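Local coordinates for protein phosphoinositol-specific phospholipase C (Pseudomonas sp., PDB 5FYP) that probably cleaves phosphoinositide lipids at the bond between diacylglycerol and the inositol headgroup phosphate, with the help of a bound calcium ion, at residues L196-E201 / G227-S232; G110-I114 / A177-K183; A249-F253 / N274-N278; L148-L154 / S205-F210. All coordinates share one frame; numbering follows the deposited sequence.

Interaction 1 of 4, residues L196-E201 / G227-S232; sequences LSQYAE and GMSSQS
Ser197 of helix 193-203 lies nearest Met228 of 227-232, with CA atoms 5.0 Å apart, where the second segment passes from an extended loop into the short helix 230-233. The backbone of this second segment enters the contact directly: Ser229 N donates to Ser197 OG over 3.1 Å in a nearly straight bond (168°). That hydroxyl is directed at the incoming loop because it is anti to its own backbone N (chi1 -168°). One turn on, Ser232 OG donates to Ser197 O at 3.0 Å, in the carbonyl plane and on a lone pair, so this oxygen, which also takes the helical bond from Glu201 N, is gripped twice. Ser229 is the N-cap of the second helix. Ser229 OG accepts from Ser232 N and itself donates to Glu201 OE2 at 2.7 Å, on the anti side of the carboxylate and 35° out of its plane. Replacing Ser229 by alanine would remove the hydroxyl, and Ser232 N would probably lose its cap and Glu201 OE2 its short hydroxyl partner. Two waters extend the polar contacts, one linking Glu201 O to Gln231 NE2 and the other Glu201 OE2 to Gln231 OE1. Toward Leu196 the contact is apolar, with Met228 SD resting 4.0 Å from Leu196 CB. Leu196, Ala200 and Met228 all touch Ile211 of strand 210-211, and Leu196 also reaches Leu188 of strand 184-189, so the contact fastens the short helix 230-233 beside helix 193-203, which packs on these two strands.

Interaction 2 of 4, residues G110-I114 / A177-K183; sequences GHFPI and ANDLQGK
His111 and Gly182 meet where two loops of this TIM-barrel-like fold run into the adjacent parallel strands 114-120 and 184-189. The second loop folds through a type I turn (Asn178 to Gln181) and a type II turn (Leu180 to Lys183), and Gly182 N donates to His111 O over 2.8 Å. The His111 side chain sets off from CB away from this loop, but chi1 of 63° places CG between the backbone N and carbonyl carbon and swings the ring back. Gly182 CA sits over the face of the ring built on CG, in a CH-pi contact 3.6 Å from the His111 centroid, with CD2 among the atoms it covers. ND1 donates to Phe112 O at 2.8 Å, with that oxygen almost in the imidazole plane although the nitrogen stands well above the carbonyl plane. CE1 brings the ring edge to Lys183 O, 3.4 Å away, and NE2 at the tip bonds to Ser105 OG in helix 94-107. Polar partners at both nitrogens thus fix the rotation of the ring, while Trp104 meets it as well. Farther along, Pro113 CG packs on Leu180 CB at 3.8 Å, the two side chains crossing at about a right angle, and Phe112 CE2 touches Ala177 CB. Strand pairing begins here: Ile114 N donates to Lys183 O over 2.9 Å, and the same oxygen receives a CA-H...O contact from Pro113 CA at 3.3 Å.

Interaction 3 of 4, residues A249-F253 / N274-N278; sequences AKQAF and NQKIN
Lys276, the C' residue of the Schellman motif that ends helix 269-274, lies against Phe253 of helix 249-254. Its positive phi (64°) turns the chain out of the helix and presents the side chain to the neighbouring helix. Lys276 CB meets Phe253 CB at 3.8 Å. The aliphatic chain then bends at chi2 and carries CD over the middle of the phenyl ring, 4.0 Å from its centroid and only 5° off the normal, a CH-pi contact made by a methylene. Phe253 offers this face because its CG stands anti to the backbone N (chi1 174°). On the inner side, Ala249 CB closes on Ile277 CG1 at 3.5 Å, a tight apolar fit where the chain leaves the turn. On the solvent side, Lys250 CG passes 3.8 Å from Gln275 O. In the modelled conformer, one of two, Lys250 NZ reaches toward Asn274 O at 3.4 Å, so this weak bond is doubtful. Gln275 sends its own OE1 to Lys246 NZ. Phe253 also meets Phe298, at the C terminus, edge to face, and Ile277 rests on Val261 of strand 258-262. The two helices follow successive parallel strands, 238-242 and 258-262, and the contact therefore joins one side of the short helix 249-254 to the turn from helix 269-274 into strand 279-282, consistent with the outer helical layer of a TIM-type barrel.

Interaction 4 of 4, residues L148-L154 / S205-F210; sequences LFTPQDL and SKAKVF
Phe210 and Pro151 form the centre of this buried contact, Pro151 CG sitting over one face of the phenyl ring, toward its rim, 3.9 Å from the centroid and 15° off the normal. At the ring edge Phe210 CE1 approaches Phe149 O at 3.3 Å and Phe210 CE2 meets Leu154 CD2 at 4.0 Å; Phe210 CZ meets the Phe149 ring obliquely. The ring extends into this pocket with CG anti to its own carbonyl carbon (chi1 -72°). A serine in its place would probably open a gap beneath Pro151 and leave Leu154 and Phe149 without their shared aromatic partner. Beside the ring, Pro151 CG also touches Val209 O at 3.6 Å, and Thr150 CB faces Ala207 O. Water supplies the polar links: one molecule donates to both Phe149 O and Lys208 O, and another accepts from Gln152 N while donating to Ser205 O and Ala207 O. The second water thereby serves an amide of the first helical turn. Behind this layer, Thr150 and Asp153 form a capping box that starts helix 151-158. Thr150 N donates to Asp153 OD2 over 2.8 Å, whereas the return bond from Asp153 N to Thr150 OG1, at 3.5 Å, is weak. Farther out, Leu165 of helix 165-168 packs on Pro151 and Leu154, and the backbone of Phe210 bonds to Leu186 and Leu188. A capped helix start is thus set against the loop entering strand 210-211, next to strand 184-189 in the parallel run expected of a TIM-type barrel.

From the N terminus, interaction 2 opens first, at 110-114, and closes a loop of 62 residues at 177-183. Interaction 4 begins inside that loop, at 148-154, and ends beyond it at 205-210, so the two cross; they also touch, Leu180 CD2 packing 3.6 Å from Phe149 CD1. Interaction 1 starts at 196-201 before interaction 4 closes and crosses it, with Tyr199 OH weakly hydrogen-bonded to Val209 N. Interactions 2 and 4 bind the approaches to strands 114-120, 184-189 and 210-211, and interaction 1 ties helix 193-203 to helix 230-233. Interaction 3 follows in series and spans strand 258-262 and most of helix 269-274, in the sheet that also holds strands 238-242 and 279-282.

Interaction 1 of 4, residues L196-E201 / G227-S232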
loop_
_atom_site.group_PDB
_atom_site.type_symbol
_atom_site.label_atom_id
_atom_site.label_comp_id
_atom_site.label_asym_id
_atom_site.label_seq_id
_atom_site.Cartn_x
_atom_site.Cartn_y
_atom_site.Cartn_z
ATOM N N LEU A 196 -9.119 6.534 -7.752
ATOM C CA LEU A 196 -7.800 6.126 -8.201
ATOM C C LEU A 196 -7.554 6.614 -9.632
ATOM O O LEU A 196 -6.451 7.037 -9.965
ATOM C CB LEU A 196 -7.631 4.604 -8.113
ATOM C CG LEU A 196 -7.302 4.042 -6.726
ATOM C CD1 LEU A 196 -8.105 4.538 -5.578
ATOM C CD2 LEU A 196 -7.309 2.542 -6.791
ATOM N N SER A 197 -8.583 6.529 -10.478
ATOM C CA SER A 197 -8.459 7.002 -11.850
ATOM C C SER A 197 -8.190 8.512 -11.892
ATOM O O SER A 197 -7.366 8.974 -12.675
ATOM C CB SER A 197 -9.711 6.638 -12.621
ATOM O OG SER A 197 -9.509 6.844 -14.017
ATOM N N GLN A 198 -8.850 9.229 -11.000
ATOM C CA GLN A 198 -8.647 10.676 -10.906
ATOM C C GLN A 198 -7.198 10.988 -10.484
ATOM O O GLN A 198 -6.574 11.903 -11.015
ATOM C CB GLN A 198 -9.627 11.267 -9.912
ATOM C CG GLN A 198 -11.063 11.272 -10.428
ATOM C CD GLN A 198 -12.104 11.331 -9.324
ATOM O OE1 GLN A 198 -11.815 11.630 -8.176
ATOM N NE2 GLN A 198 -13.327 11.077 -9.675
ATOM N N TYR A 199 -6.696 10.239 -9.498
ATOM C CA TYR A 199 -5.317 10.421 -9.053
ATOM C C TYR A 199 -4.332 10.169 -10.200
ATOM O O TYR A 199 -3.445 10.984 -10.468
ATOM C CB TYR A 199 -5.056 9.515 -7.851
ATOM C CG TYR A 199 -3.601 9.509 -7.448
ATOM C CD1 TYR A 199 -3.082 10.494 -6.601
ATOM C CD2 TYR A 199 -2.734 8.557 -7.939
ATOM C CE1 TYR A 199 -1.740 10.537 -6.286
ATOM C CE2 TYR A 199 -1.380 8.567 -7.622
ATOM C CZ TYR A 199 -0.885 9.582 -6.801
ATOM O OH TYR A 199 0.447 9.590 -6.535
ATOM N N ALA A 200 -4.492 9.054 -10.909
ATOM C CA ALA A 200 -3.573 8.708 -11.976
ATOM C C ALA A 200 -3.656 9.684 -13.143
ATOM O O ALA A 200 -2.638 10.012 -13.757
ATOM C CB ALA A 200 -3.803 7.277 -12.449
ATOM N N GLU A 201 -4.864 10.146 -13.472
ATOM C CA GLU A 201 -4.999 11.147 -14.545
ATOM C C GLU A 201 -4.315 12.453 -14.178
ATOM O O GLU A 201 -3.737 13.107 -15.036
ATOM C CB GLU A 201 -6.474 11.341 -14.889
ATOM C CG GLU A 201 -6.983 10.132 -15.646
ATOM C CD GLU A 201 -8.102 10.360 -16.577
ATOM O OE1 GLU A 201 -8.798 11.410 -16.405
ATOM O OE2 GLU A 201 -8.234 9.437 -17.436
ATOM N N GLY A 227 -14.614 1.331 -13.379
ATOM C CA GLY A 227 -14.593 2.634 -12.774
ATOM C C GLY A 227 -13.432 3.531 -13.147
ATOM O O GLY A 227 -13.322 4.632 -12.596
ATOM N N MET A 228 -12.546 3.087 -14.049
ATOM C CA MET A 228 -11.379 3.876 -14.451
ATOM C C MET A 228 -11.347 4.055 -15.948
ATOM O O MET A 228 -11.865 3.255 -16.733
ATOM C CB MET A 228 -10.059 3.257 -13.993
ATOM C CG MET A 228 -10.065 2.874 -12.503
ATOM S SD MET A 228 -8.469 3.062 -11.683
ATOM C CE MET A 228 -7.445 2.098 -12.771
ATOM N N SER A 229 -10.611 5.078 -16.359
ATOM C CA SER A 229 -10.279 5.215 -17.767
ATOM C C SER A 229 -9.249 4.161 -18.197
ATOM O O SER A 229 -8.513 3.583 -17.391
ATOM C CB SER A 229 -9.693 6.591 -18.035
ATOM O OG SER A 229 -8.459 6.750 -17.345
ATOM N N SER A 230 -9.189 3.917 -19.496
ATOM C CA SER A 230 -8.132 3.101 -20.061
ATOM C C SER A 230 -6.728 3.669 -19.727
ATOM O O SER A 230 -5.796 2.951 -19.361
ATOM C CB SER A 230 -8.358 2.948 -21.548
ATOM O OG SER A 230 -7.345 2.147 -22.074
ATOM N N GLN A 231 -6.574 4.982 -19.836
ATOM C CA GLN A 231 -5.275 5.589 -19.543
ATOM C C GLN A 231 -4.849 5.305 -18.084
ATOM O O GLN A 231 -3.715 4.894 -17.826
ATOM C CB GLN A 231 -5.357 7.093 -19.749
ATOM C CG GLN A 231 -4.136 7.861 -19.308
ATOM C CD GLN A 231 -4.356 9.373 -19.311
ATOM O OE1 GLN A 231 -5.255 9.849 -19.991
ATOM N NE2 GLN A 231 -3.551 10.135 -18.563
ATOM N N SER A 232 -5.764 5.502 -17.143
ATOM C CA SER A 232 -5.419 5.221 -15.748
ATOM C C SER A 232 -5.152 3.750 -15.492
ATOM O O SER A 232 -4.299 3.377 -14.661
ATOM C CB SER A 232 -6.479 5.731 -14.807
ATOM O OG SER A 232 -6.473 7.142 -14.850
HETATM O O HOH W 1 -3.819 12.746 -17.771
HETATM O O HOH W 2 -8.314 9.501 -20.653
#

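Interaction 2 of 4, residues G110-I114 / A177-K183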
loop_
_atom_site.group_PDB
_atom_site.type_symbol
_atom_site.label_atom_id
_atom_site.label_comp_id
_atom_site.label_asym_id
_atom_site.label_seq_id
_atom_site.Cartn_x
_atom_site.Cartn_y
_atom_site.Cartn_z
ATOM N N GLY A 110 18.859 -0.344 6.185
ATOM C CA GLY A 110 18.886 -1.684 5.623
ATOM C C GLY A 110 17.576 -2.428 5.760
ATOM O O GLY A 110 17.533 -3.623 5.498
ATOM N N HIS A 111 16.512 -1.733 6.170
ATOM C CA HIS A 111 15.279 -2.446 6.391
ATOM C C HIS A 111 14.661 -3.002 5.112
ATOM O O HIS A 111 14.792 -2.434 4.019
ATOM C CB HIS A 111 14.253 -1.587 7.153
ATOM C CG HIS A 111 13.784 -0.343 6.440
ATOM N ND1 HIS A 111 12.845 -0.352 5.445
ATOM C CD2 HIS A 111 14.108 0.955 6.635
ATOM C CE1 HIS A 111 12.620 0.888 5.046
ATOM N NE2 HIS A 111 13.358 1.702 5.763
ATOM N N PHE A 112 13.976 -4.119 5.268
ATOM C CA PHE A 112 13.115 -4.651 4.236
ATOM C C PHE A 112 12.133 -3.558 3.819
ATOM O O PHE A 112 11.682 -2.777 4.667
ATOM C CB PHE A 112 12.386 -5.874 4.815
ATOM C CG PHE A 112 11.541 -6.602 3.836
ATOM C CD1 PHE A 112 10.253 -6.172 3.563
ATOM C CD2 PHE A 112 12.018 -7.715 3.169
ATOM C CE1 PHE A 112 9.481 -6.810 2.612
ATOM C CE2 PHE A 112 11.239 -8.376 2.253
ATOM C CZ PHE A 112 9.974 -7.920 1.967
ATOM N N PRO A 113 11.800 -3.437 2.527
ATOM C CA PRO A 113 10.944 -2.337 2.106
ATOM C C PRO A 113 9.617 -2.310 2.851
ATOM O O PRO A 113 8.985 -3.359 3.044
ATOM C CB PRO A 113 10.744 -2.594 0.615
ATOM C CG PRO A 113 11.063 -4.054 0.436
ATOM C CD PRO A 113 12.198 -4.280 1.399
ATOM N N ILE A 114 9.205 -1.104 3.236
ATOM C CA ILE A 114 7.928 -0.905 3.935
ATOM C C ILE A 114 6.859 -0.522 2.921
ATOM O O ILE A 114 7.097 0.360 2.111
ATOM C CB ILE A 114 8.049 0.190 4.982
ATOM C CG1 ILE A 114 9.039 -0.207 6.070
ATOM C CG2 ILE A 114 6.690 0.551 5.576
ATOM C CD1 ILE A 114 9.514 0.960 6.919
ATOM N N ALA A 177 13.951 -7.596 -2.725
ATOM C CA ALA A 177 13.934 -6.945 -1.410
ATOM C C ALA A 177 15.287 -6.300 -1.093
ATOM O O ALA A 177 15.320 -5.192 -0.557
ATOM C CB ALA A 177 13.486 -7.887 -0.335
ATOM N N ASN A 178 16.385 -6.972 -1.425
ATOM C CA ASN A 178 17.720 -6.376 -1.254
ATOM C C ASN A 178 17.853 -5.065 -2.041
ATOM O O ASN A 178 18.347 -4.065 -1.529
ATOM C CB ASN A 178 18.803 -7.359 -1.704
ATOM C CG ASN A 178 20.183 -6.817 -1.493
ATOM O OD1 ASN A 178 20.522 -6.509 -0.379
ATOM N ND2 ASN A 178 20.941 -6.645 -2.554
ATOM N N ASP A 179 17.408 -5.068 -3.302
ATOM C CA ASP A 179 17.445 -3.866 -4.118
ATOM C C ASP A 179 16.628 -2.729 -3.467
ATOM O O ASP A 179 16.951 -1.550 -3.640
ATOM C CB ASP A 179 16.829 -4.092 -5.501
ATOM C CG ASP A 179 17.604 -5.023 -6.398
ATOM O OD1 ASP A 179 18.837 -5.135 -6.268
ATOM O OD2 ASP A 179 16.925 -5.629 -7.287
ATOM N N LEU A 180 15.559 -3.111 -2.772
ATOM C CA LEU A 180 14.623 -2.175 -2.154
ATOM C C LEU A 180 14.893 -1.917 -0.670
ATOM O O LEU A 180 14.041 -1.399 0.044
ATOM C CB LEU A 180 13.192 -2.663 -2.357
ATOM C CG LEU A 180 12.705 -2.753 -3.799
ATOM C CD1 LEU A 180 11.388 -3.488 -3.840
ATOM C CD2 LEU A 180 12.604 -1.393 -4.421
ATOM N N GLN A 181 16.102 -2.226 -0.206
ATOM C CA GLN A 181 16.432 -1.934 1.183
ATOM C C GLN A 181 16.240 -0.467 1.474
ATOM O O GLN A 181 16.637 0.398 0.680
ATOM C CB GLN A 181 17.910 -2.198 1.456
ATOM C CG GLN A 181 18.303 -3.578 1.806
ATOM C CD GLN A 181 19.806 -3.661 2.028
ATOM O OE1 GLN A 181 20.390 -2.870 2.791
ATOM N NE2 GLN A 181 20.413 -4.572 1.363
ATOM N N GLY A 182 15.651 -0.186 2.628
ATOM C CA GLY A 182 15.435 1.188 3.039
ATOM C C GLY A 182 14.346 1.945 2.306
ATOM O O GLY A 182 14.167 3.132 2.553
ATOM N N LYS A 183 13.606 1.262 1.435
ATOM C CA LYS A 183 12.591 1.932 0.648
ATOM C C LYS A 183 11.214 1.875 1.318
ATOM O O LYS A 183 10.916 1.003 2.141
ATOM C CB LYS A 183 12.525 1.360 -0.768
ATOM C CG LYS A 183 13.834 1.398 -1.562
ATOM C CD LYS A 183 14.489 2.752 -1.711
ATOM C CE LYS A 183 13.680 3.706 -2.537
ATOM N NZ LYS A 183 14.314 5.057 -2.408
#

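Interaction 3 of 4, residues A249-F253 / N274-N278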
loop_
_atom_site.group_PDB
_atom_site.type_symbol
_atom_site.label_atom_id
_atom_site.label_comp_id
_atom_site.label_asym_id
_atom_site.label_seq_id
_atom_site.Cartn_x
_atom_site.Cartn_y
_atom_site.Cartn_z
ATOM N N ALA A 249 -6.080 -13.102 -6.843
ATOM C CA ALA A 249 -4.689 -12.903 -6.488
ATOM C C ALA A 249 -3.782 -13.746 -7.394
ATOM O O ALA A 249 -2.670 -13.334 -7.690
ATOM C CB ALA A 249 -4.422 -13.199 -5.037
ATOM N N LYS A 250 -4.238 -14.920 -7.816
ATOM C CA LYS A 250 -3.430 -15.749 -8.720
ATOM C C LYS A 250 -3.146 -15.033 -10.033
ATOM O O LYS A 250 -2.074 -15.176 -10.608
ATOM C CB LYS A 250 -4.073 -17.125 -8.967
ATOM C CG LYS A 250 -3.972 -18.086 -7.787
ATOM C CD LYS A 250 -4.549 -19.464 -8.020
ATOM C CE LYS A 250 -4.175 -20.393 -6.879
ATOM N NZ LYS A 250 -2.729 -20.768 -6.803
ATOM N N GLN A 251 -4.115 -14.261 -10.515
ATOM C CA GLN A 251 -3.929 -13.460 -11.739
ATOM C C GLN A 251 -3.107 -12.210 -11.470
ATOM O O GLN A 251 -2.306 -11.831 -12.344
ATOM C CB GLN A 251 -5.238 -13.199 -12.412
ATOM C CG GLN A 251 -5.687 -14.376 -13.255
ATOM C CD GLN A 251 -4.778 -14.511 -14.485
ATOM O OE1 GLN A 251 -4.531 -13.507 -15.202
ATOM N NE2 GLN A 251 -4.025 -15.598 -14.524
ATOM N N ALA A 252 -3.268 -11.579 -10.309
ATOM C CA ALA A 252 -2.323 -10.521 -9.947
ATOM C C ALA A 252 -0.886 -11.053 -9.986
ATOM O O ALA A 252 0.020 -10.462 -10.576
ATOM C CB ALA A 252 -2.646 -9.954 -8.580
ATOM N N PHE A 253 -0.685 -12.204 -9.351
ATOM C CA PHE A 253 0.598 -12.878 -9.343
ATOM C C PHE A 253 1.098 -13.151 -10.754
ATOM O O PHE A 253 2.269 -12.897 -11.095
ATOM C CB PHE A 253 0.469 -14.184 -8.515
ATOM C CG PHE A 253 1.691 -15.072 -8.532
ATOM C CD1 PHE A 253 2.725 -14.895 -7.673
ATOM C CD2 PHE A 253 1.774 -16.102 -9.441
ATOM C CE1 PHE A 253 3.829 -15.734 -7.707
ATOM C CE2 PHE A 253 2.877 -16.954 -9.472
ATOM C CZ PHE A 253 3.901 -16.751 -8.609
ATOM N N ASN A 274 -0.125 -20.202 -0.404
ATOM C CA ASN A 274 -0.493 -21.167 -1.420
ATOM C C ASN A 274 -1.477 -20.561 -2.476
ATOM O O ASN A 274 -1.450 -20.945 -3.656
ATOM C CB ASN A 274 -1.029 -22.381 -0.692
ATOM C CG ASN A 274 0.019 -23.029 0.290
ATOM O OD1 ASN A 274 1.289 -22.919 0.163
ATOM N ND2 ASN A 274 -0.525 -23.728 1.265
ATOM N N GLN A 275 -2.253 -19.547 -2.050
ATOM C CA GLN A 275 -3.175 -18.786 -2.890
ATOM C C GLN A 275 -2.531 -17.603 -3.641
ATOM O O GLN A 275 -3.224 -16.832 -4.313
ATOM C CB GLN A 275 -4.371 -18.347 -2.039
ATOM C CG GLN A 275 -5.156 -19.572 -1.542
ATOM C CD GLN A 275 -6.202 -19.320 -0.474
ATOM O OE1 GLN A 275 -6.299 -18.292 0.165
ATOM N NE2 GLN A 275 -7.064 -20.310 -0.330
ATOM N N LYS A 276 -1.209 -17.493 -3.537
ATOM C CA LYS A 276 -0.412 -16.524 -4.313
ATOM C C LYS A 276 -0.736 -15.070 -3.983
ATOM O O LYS A 276 -0.708 -14.203 -4.841
ATOM C CB LYS A 276 -0.495 -16.758 -5.825
ATOM C CG LYS A 276 -0.098 -18.147 -6.261
ATOM C CD LYS A 276 1.349 -18.491 -5.953
ATOM C CE LYS A 276 1.696 -19.815 -6.592
ATOM N NZ LYS A 276 2.826 -20.482 -5.962
ATOM N N ILE A 277 -1.016 -14.830 -2.703
ATOM C CA ILE A 277 -1.346 -13.493 -2.216
ATOM C C ILE A 277 -0.071 -12.838 -1.694
ATOM O O ILE A 277 0.558 -13.342 -0.754
ATOM C CB ILE A 277 -2.407 -13.559 -1.126
ATOM C CG1 ILE A 277 -3.719 -14.144 -1.699
ATOM C CG2 ILE A 277 -2.600 -12.206 -0.488
ATOM C CD1 ILE A 277 -4.662 -14.707 -0.651
ATOM N N ASN A 278 0.285 -11.680 -2.239
ATOM C CA ASN A 278 1.466 -10.974 -1.717
ATOM C C ASN A 278 1.268 -10.393 -0.335
ATOM O O ASN A 278 2.178 -10.502 0.496
ATOM C CB ASN A 278 1.897 -9.843 -2.637
ATOM C CG ASN A 278 2.447 -10.317 -3.960
ATOM O OD1 ASN A 278 1.797 -10.186 -5.008
ATOM N ND2 ASN A 278 3.669 -10.824 -3.945
#

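Interaction 4 of 4, residues L148-L154 / S205-F210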
loop_
_atom_site.group_PDB
_atom_site.type_symbol
_atom_site.label_atom_id
_atom_site.label_comp_id
_atom_site.label_asym_id
_atom_site.label_seq_id
_atom_site.Cartn_x
_atom_site.Cartn_y
_atom_site.Cartn_z
ATOM N N LEU A 148 11.129 6.974 -1.088
ATOM C CA LEU A 148 10.057 6.368 -1.899
ATOM C C LEU A 148 10.580 5.578 -3.086
ATOM O O LEU A 148 11.587 5.943 -3.722
ATOM C CB LEU A 148 9.089 7.429 -2.397
ATOM C CG LEU A 148 8.348 8.198 -1.299
ATOM C CD1 LEU A 148 7.370 9.145 -1.944
ATOM C CD2 LEU A 148 7.640 7.284 -0.346
ATOM N N PHE A 149 9.881 4.494 -3.364
ATOM C CA PHE A 149 9.956 3.750 -4.616
ATOM C C PHE A 149 8.566 3.892 -5.253
ATOM O O PHE A 149 7.584 3.556 -4.618
ATOM C CB PHE A 149 10.297 2.287 -4.348
ATOM C CG PHE A 149 10.354 1.428 -5.576
ATOM C CD1 PHE A 149 11.469 1.408 -6.374
ATOM C CD2 PHE A 149 9.292 0.603 -5.919
ATOM C CE1 PHE A 149 11.546 0.606 -7.506
ATOM C CE2 PHE A 149 9.359 -0.196 -7.047
ATOM C CZ PHE A 149 10.478 -0.190 -7.846
ATOM N N THR A 150 8.524 4.426 -6.467
ATOM C CA THR A 150 7.283 4.853 -7.100
ATOM C C THR A 150 7.002 4.074 -8.385
ATOM O O THR A 150 7.861 3.347 -8.888
ATOM C CB THR A 150 7.363 6.327 -7.453
ATOM O OG1 THR A 150 8.306 6.464 -8.536
ATOM C CG2 THR A 150 7.785 7.186 -6.254
ATOM N N PRO A 151 5.813 4.270 -8.961
ATOM C CA PRO A 151 5.509 3.588 -10.232
ATOM C C PRO A 151 6.523 3.841 -11.344
ATOM O O PRO A 151 6.918 2.913 -12.041
ATOM C CB PRO A 151 4.114 4.091 -10.552
ATOM C CG PRO A 151 3.466 4.339 -9.215
ATOM C CD PRO A 151 4.602 4.879 -8.377
ATOM N N GLN A 152 6.961 5.076 -11.511
ATOM C CA GLN A 152 7.975 5.330 -12.524
ATOM C C GLN A 152 9.276 4.568 -12.256
ATOM O O GLN A 152 9.955 4.144 -13.181
ATOM C CB GLN A 152 8.249 6.815 -12.608
ATOM C CG GLN A 152 9.336 7.201 -13.600
ATOM C CD GLN A 152 8.970 6.849 -15.022
ATOM O OE1 GLN A 152 8.130 7.503 -15.601
ATOM N NE2 GLN A 152 9.623 5.846 -15.600
ATOM N N ASP A 153 9.648 4.425 -10.988
ATOM C CA ASP A 153 10.843 3.659 -10.665
ATOM C C ASP A 153 10.700 2.217 -11.124
ATOM O O ASP A 153 11.629 1.615 -11.662
ATOM C CB ASP A 153 11.126 3.734 -9.179
ATOM C CG ASP A 153 11.326 5.161 -8.698
ATOM O OD1 ASP A 153 11.888 6.004 -9.455
ATOM O OD2 ASP A 153 10.970 5.436 -7.522
ATOM N N LEU A 154 9.521 1.624 -10.885
ATOM C CA LEU A 154 9.256 0.268 -11.328
ATOM C C LEU A 154 9.272 0.183 -12.844
ATOM O O LEU A 154 9.829 -0.738 -13.428
ATOM C CB LEU A 154 7.931 -0.205 -10.767
ATOM C CG LEU A 154 7.523 -1.628 -11.190
ATOM C CD1 LEU A 154 8.510 -2.688 -10.754
ATOM C CD2 LEU A 154 6.136 -1.901 -10.642
ATOM N N SER A 205 2.959 9.938 -14.841
ATOM C CA SER A 205 4.245 9.295 -14.499
ATOM C C SER A 205 4.938 9.925 -13.301
ATOM O O SER A 205 5.908 9.365 -12.799
ATOM C CB SER A 205 5.200 9.341 -15.689
ATOM O OG SER A 205 5.479 10.684 -16.042
ATOM N N LYS A 206 4.474 11.086 -12.864
ATOM C CA LYS A 206 5.033 11.737 -11.679
ATOM C C LYS A 206 4.502 11.176 -10.373
ATOM O O LYS A 206 4.995 11.559 -9.320
ATOM C CB LYS A 206 4.768 13.237 -11.739
ATOM C CG LYS A 206 5.392 13.892 -12.969
ATOM N N ALA A 207 3.483 10.336 -10.424
ATOM C CA ALA A 207 2.832 9.842 -9.222
ATOM C C ALA A 207 3.822 9.324 -8.200
ATOM O O ALA A 207 4.685 8.503 -8.523
ATOM C CB ALA A 207 1.874 8.718 -9.580
ATOM N N LYS A 208 3.624 9.707 -6.949
ATOM C CA LYS A 208 4.390 9.144 -5.832
ATOM C C LYS A 208 3.819 7.874 -5.261
ATOM O O LYS A 208 4.499 7.187 -4.516
ATOM C CB LYS A 208 4.559 10.182 -4.717
ATOM C CG LYS A 208 5.303 11.451 -5.152
ATOM C CD LYS A 208 6.716 11.172 -5.640
ATOM C CE LYS A 208 7.507 12.447 -5.911
ATOM N NZ LYS A 208 8.773 12.163 -6.577
ATOM N N VAL A 209 2.585 7.552 -5.646
ATOM C CA VAL A 209 1.818 6.476 -5.020
ATOM C C VAL A 209 1.339 5.518 -6.095
ATOM O O VAL A 209 0.903 5.927 -7.172
ATOM C CB VAL A 209 0.633 7.096 -4.226
ATOM C CG1 VAL A 209 -0.166 6.045 -3.476
ATOM C CG2 VAL A 209 1.106 8.178 -3.279
ATOM N N PHE A 210 1.413 4.226 -5.770
ATOM C CA PHE A 210 0.841 3.151 -6.604
ATOM C C PHE A 210 -0.676 3.093 -6.419
ATOM O O PHE A 210 -1.152 2.956 -5.298
ATOM C CB PHE A 210 1.393 1.787 -6.166
ATOM C CG PHE A 210 2.829 1.558 -6.524
ATOM C CD1 PHE A 210 3.866 1.989 -5.702
ATOM C CD2 PHE A 210 3.164 0.888 -7.688
ATOM C CE1 PHE A 210 5.174 1.745 -6.034
ATOM C CE2 PHE A 210 4.476 0.679 -8.043
ATOM C CZ PHE A 210 5.486 1.115 -7.213
HETATM O O HOH W 3 5.477 4.876 -3.376
HETATM O O HOH W 4 5.405 7.393 -10.897
#